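Local coordinates for cell wall surface anchor family protein (Streptococcus agalactiae serogroup V, PDB 3TXA) that forms the adhesive tip pilin of Group B Streptococcus pili and probably mediates attachment to host cells, at residues A[155-160]-A[625-630]; A[557-562]-A[629-634]. All coordinates share one frame; numbering follows the deposited sequence.

Contact 1 (A[155-160]-A[625-630])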
# COMPACT_ATOMS: atom_id res chain seq x y z
N LYS A 155 14.55 41.01 7.18
CA LYS A 155 14.80 39.69 7.71
C LYS A 155 14.60 38.67 6.60
O LYS A 155 13.47 38.44 6.16
CB LYS A 155 13.82 39.40 8.84
CG LYS A 155 14.04 38.12 9.58
CD LYS A 155 13.14 38.05 10.79
CE LYS A 155 13.91 37.64 12.04
NZ LYS A 155 15.04 38.59 12.37
N ILE A 156 15.70 38.06 6.16
CA ILE A 156 15.69 37.03 5.13
C ILE A 156 15.34 35.67 5.72
O ILE A 156 15.84 35.30 6.78
CB ILE A 156 17.06 36.93 4.40
CG1 ILE A 156 17.53 38.30 3.90
CG2 ILE A 156 17.01 35.92 3.26
CD1 ILE A 156 16.60 39.02 2.92
N GLU A 157 14.46 34.95 5.05
CA GLU A 157 14.21 33.55 5.36
C GLU A 157 14.64 32.66 4.18
O GLU A 157 14.33 32.96 3.01
CB GLU A 157 12.74 33.31 5.75
CG GLU A 157 12.32 31.84 5.74
CD GLU A 157 10.90 31.58 6.24
OE1 GLU A 157 10.72 31.52 7.48
OE2 GLU A 157 9.98 31.37 5.41
N LEU A 158 15.33 31.57 4.51
CA LEU A 158 15.81 30.60 3.55
C LEU A 158 15.35 29.24 4.03
O LEU A 158 15.46 28.94 5.22
CB LEU A 158 17.33 30.65 3.51
CG LEU A 158 18.03 30.36 2.20
CD1 LEU A 158 18.80 31.59 1.72
CD2 LEU A 158 18.99 29.25 2.40
N THR A 159 14.82 28.41 3.13
CA THR A 159 14.26 27.10 3.49
C THR A 159 14.65 26.05 2.46
O THR A 159 14.80 26.36 1.27
CB THR A 159 12.71 27.09 3.54
OG1 THR A 159 12.19 27.24 2.22
CG2 THR A 159 12.15 28.23 4.44
N VAL A 160 14.80 24.81 2.92
CA VAL A 160 15.20 23.68 2.09
C VAL A 160 14.42 22.46 2.57
O VAL A 160 14.48 22.11 3.75
CB VAL A 160 16.73 23.39 2.19
CG1 VAL A 160 17.15 22.23 1.28
CG2 VAL A 160 17.56 24.64 1.86
N VAL A 625 14.89 25.88 8.25
CA VAL A 625 14.58 27.25 7.96
C VAL A 625 15.66 28.09 8.57
O VAL A 625 15.93 27.96 9.77
CB VAL A 625 13.20 27.67 8.56
CG1 VAL A 625 12.81 29.11 8.11
CG2 VAL A 625 12.11 26.66 8.20
N LEU A 626 16.28 28.92 7.74
CA LEU A 626 17.34 29.83 8.18
C LEU A 626 16.79 31.23 8.08
O LEU A 626 16.32 31.62 7.01
CB LEU A 626 18.58 29.73 7.28
CG LEU A 626 19.72 30.68 7.65
CD1 LEU A 626 20.46 30.19 8.87
CD2 LEU A 626 20.68 30.84 6.51
N THR A 627 16.84 31.97 9.20
CA THR A 627 16.59 33.42 9.16
C THR A 627 17.84 34.17 9.64
O THR A 627 18.56 33.69 10.55
CB THR A 627 15.34 33.87 10.01
OG1 THR A 627 15.55 33.60 11.39
CG2 THR A 627 14.10 33.14 9.61
N TYR A 628 18.06 35.33 9.03
CA TYR A 628 19.10 36.26 9.44
C TYR A 628 18.70 37.70 9.11
O TYR A 628 17.68 37.90 8.47
CB TYR A 628 20.40 35.89 8.78
CG TYR A 628 20.38 35.93 7.27
CD1 TYR A 628 20.77 37.06 6.58
CD2 TYR A 628 20.01 34.82 6.54
CE1 TYR A 628 20.78 37.09 5.19
CE2 TYR A 628 20.02 34.83 5.16
CZ TYR A 628 20.40 35.97 4.49
OH TYR A 628 20.40 35.98 3.11
N ASP A 629 19.48 38.70 9.52
CA ASP A 629 19.15 40.10 9.21
C ASP A 629 20.12 40.79 8.23
O ASP A 629 21.32 40.49 8.22
CB ASP A 629 18.99 40.92 10.50
CG ASP A 629 17.83 40.44 11.38
OD1 ASP A 629 16.77 40.07 10.82
OD2 ASP A 629 17.97 40.43 12.63
N VAL A 630 19.59 41.69 7.40
CA VAL A 630 20.41 42.46 6.46
C VAL A 630 20.05 43.95 6.46
O VAL A 630 18.96 44.33 6.89
CB VAL A 630 20.32 41.92 5.00
CG1 VAL A 630 20.94 40.56 4.88
CG2 VAL A 630 18.89 41.85 4.55
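Ile-156 lies against one face of the Tyr-628 ring, its CB 3.8 Å from the ring centroid in a CH-pi contact offset toward the rim. The two side chains run side by side in the same direction, and CG2 of Ile-156 reaches as far as OH of Tyr-628. The ring is brought there by a chi1 of 61°, which sets CG between the backbone N and the carbonyl carbon. CG1 of Ile-156 meets CG2 of Val-630 at 3.9 Å, while Leu-158 and Leu-626 touch through their CB atoms on this same face of the sheet.

The other face is more polar. Lys-155 bends back at chi3 and chi4 and delivers NZ to the syn lone pair of Asp-629 OD1 at 2.8 Å, a salt bridge on a partly exposed surface. The stretched chain of Glu-157 passes CG1 of Val-625, and its carboxylate pairs with Lys-142; CG2 of Thr-159 rests on the same methyl, with OG1 bonded to Ser-140.

Behind these side chains stands a regular antiparallel pairing of the two strands. Ile-156 with Tyr-628 and Leu-158 with Leu-626 are hydrogen-bonded pairs; the straightest bond runs from Leu-626 N to Leu-158 O, 2.7 Å at 176°. CA-H...O contacts fill the positions between.

Strand 137-146 flanks 155-160 on its other edge, and strand 571-575 touches 625-630 through Leu-626 and Thr-627. Leu-158 packs onto Val-548 of strand 543-551, which belongs to another sheet, as expected for the core of an Ig-like sandwich.

Contact 2 (A[557-562]-A[629-634]); sequences EFQLKN and DVRLKD
In this antiparallel pairing within the Ig-like domain, the carboxylate of Glu-557 meets the guanidinium of Arg-631 over its face. The two planes stand 72° apart, and OE1 lies 3.1 Å from NH2 but well out of the guanidinium plane, so the salt bridge acts through charge with no N-H aimed at the oxygen. Glu-557 reaches across with its chain stretched out, CG anti to the backbone N (chi1 -176°).

Gln-559 folds over the same side. A bend at chi2 (-62°) carries its amide across Arg-631 CB, with NE2 at 3.2 Å from that carbon, and lets NE2 donate to Glu-557 OE2 at 2.8 Å. The donor comes from above the carboxylate plane, although the oxygen lies nearly in the amide plane. OE2 thus takes the amide N-H, while the arginine charge lies nearer OE1 but close to both oxygens. Further back, CB of Gln-559 rests against CB of Asp-629.

Phe-558 and Val-630 form the non-hydrogen-bonded pair and turn to the opposite, buried face, where Met-552 touches both. The main chains join through reciprocal bonds between Glu-557 and Arg-631. Gln-559 N adds a third, to Asp-629 O, which also sits over one face of the Phe-558 ring, toward its rim.

Asp-634 extends the charges into a network, with OD2 3.4 Å from Arg-631 NH1. The guanidinium is steadied in its rotation by its own strand: NE and NH1 both donate side-on to Leu-632 O, at 3.1 and 3.2 Å, from the same face of that carbonyl.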
# COMPACT_ATOMS: atom_id res chain seq x y z
N GLU A 557 24.66 44.53 3.51
CA GLU A 557 25.42 44.39 4.73
C GLU A 557 24.72 43.32 5.56
O GLU A 557 23.54 43.46 5.89
CB GLU A 557 25.45 45.74 5.46
CG GLU A 557 26.30 45.85 6.76
CD GLU A 557 26.07 47.20 7.50
OE1 GLU A 557 26.41 48.26 6.93
OE2 GLU A 557 25.55 47.21 8.64
N PHE A 558 25.43 42.24 5.87
CA PHE A 558 24.90 41.25 6.77
C PHE A 558 24.87 41.93 8.13
O PHE A 558 25.79 42.67 8.45
CB PHE A 558 25.79 40.01 6.79
CG PHE A 558 25.24 38.86 7.61
CD1 PHE A 558 24.38 37.94 7.05
CD2 PHE A 558 25.60 38.70 8.95
CE1 PHE A 558 23.90 36.90 7.83
CE2 PHE A 558 25.10 37.67 9.72
CZ PHE A 558 24.25 36.78 9.16
N GLN A 559 23.81 41.73 8.90
CA GLN A 559 23.73 42.37 10.22
C GLN A 559 24.36 41.54 11.29
O GLN A 559 24.02 40.39 11.46
CB GLN A 559 22.29 42.76 10.61
CG GLN A 559 21.73 43.87 9.72
CD GLN A 559 22.52 45.17 9.82
OE1 GLN A 559 22.30 45.98 10.74
NE2 GLN A 559 23.45 45.37 8.88
N LEU A 560 25.29 42.14 11.99
CA LEU A 560 25.91 41.51 13.12
C LEU A 560 25.44 42.28 14.35
O LEU A 560 25.41 43.51 14.34
CB LEU A 560 27.43 41.54 12.98
CG LEU A 560 28.04 40.95 11.71
CD1 LEU A 560 29.50 41.31 11.54
CD2 LEU A 560 27.91 39.47 11.75
N LYS A 561 25.08 41.58 15.42
CA LYS A 561 24.51 42.23 16.59
C LYS A 561 25.49 43.20 17.26
O LYS A 561 25.05 44.17 17.84
CB LYS A 561 23.94 41.21 17.59
CG LYS A 561 22.47 40.89 17.38
CD LYS A 561 21.96 39.83 18.33
CE LYS A 561 22.05 40.26 19.86
NZ LYS A 561 21.50 39.22 20.82
N ASN A 562 26.80 42.95 17.15
CA ASN A 562 27.80 43.86 17.72
C ASN A 562 28.54 44.62 16.66
O ASN A 562 29.55 45.26 16.94
CB ASN A 562 28.80 43.10 18.56
CG ASN A 562 29.56 42.04 17.75
OD1 ASN A 562 29.99 42.28 16.62
ND2 ASN A 562 29.70 40.85 18.32
N ASP A 629 19.48 38.70 9.52
CA ASP A 629 19.15 40.10 9.21
C ASP A 629 20.12 40.79 8.23
O ASP A 629 21.32 40.49 8.22
CB ASP A 629 18.99 40.92 10.50
CG ASP A 629 17.83 40.44 11.38
OD1 ASP A 629 16.77 40.07 10.82
OD2 ASP A 629 17.97 40.43 12.63
N VAL A 630 19.59 41.69 7.40
CA VAL A 630 20.41 42.46 6.46
C VAL A 630 20.05 43.95 6.46
O VAL A 630 18.96 44.33 6.89
CB VAL A 630 20.32 41.92 5.00
CG1 VAL A 630 20.94 40.56 4.88
CG2 VAL A 630 18.89 41.85 4.55
N ARG A 631 20.97 44.77 5.99
CA ARG A 631 20.75 46.20 5.82
C ARG A 631 21.33 46.62 4.48
O ARG A 631 22.40 46.14 4.07
CB ARG A 631 21.45 46.99 6.93
CG ARG A 631 20.77 48.31 7.33
CD ARG A 631 21.76 49.33 7.85
NE ARG A 631 22.50 49.93 6.73
CZ ARG A 631 23.74 50.43 6.79
NH1 ARG A 631 24.30 50.94 5.70
NH2 ARG A 631 24.41 50.41 7.93
N LEU A 632 20.63 47.53 3.80
CA LEU A 632 21.11 48.07 2.54
C LEU A 632 22.20 49.09 2.82
O LEU A 632 22.01 50.00 3.62
CB LEU A 632 19.96 48.68 1.76
CG LEU A 632 20.31 49.40 0.46
CD1 LEU A 632 19.63 48.77 -0.74
CD2 LEU A 632 19.93 50.86 0.63
N LYS A 633 23.35 48.91 2.17
CA LYS A 633 24.52 49.74 2.42
C LYS A 633 24.26 51.21 2.10
O LYS A 633 23.40 51.51 1.26
CB LYS A 633 25.70 49.22 1.61
CG LYS A 633 26.27 47.92 2.13
CD LYS A 633 27.55 47.59 1.42
CE LYS A 633 28.54 46.96 2.38
NZ LYS A 633 29.68 46.38 1.62
N ASP A 634 24.99 52.12 2.76
CA ASP A 634 24.80 53.58 2.58
C ASP A 634 25.03 54.12 1.14
O ASP A 634 24.34 55.06 0.71
CB ASP A 634 25.64 54.40 3.58
CG ASP A 634 25.24 54.15 5.04
OD1 ASP A 634 24.05 54.33 5.40
OD2 ASP A 634 26.14 53.79 5.83

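From the N terminus, several short strands and strand 137-146 precede strand 153-168; the chain then runs through the von Willebrand factor A domain before returning to the Ig-like domain. Contact 1 closes this excursion, with 464 residues between its segments. Segment 557-562 comes later, and contact 2 closes a helix-free loop of 66 residues that starts inside the first and ends slightly beyond it, so the two overlap rather than nest. Both loops end on strand 623-632, where the contacts share Asp-629 and Val-630, so this strand ties 153-168 to 556-558 in one antiparallel sheet. Their centres are 13 Å apart, and they meet directly where Tyr-628 CD1 packs 3.4 Å from Phe-558 CE1.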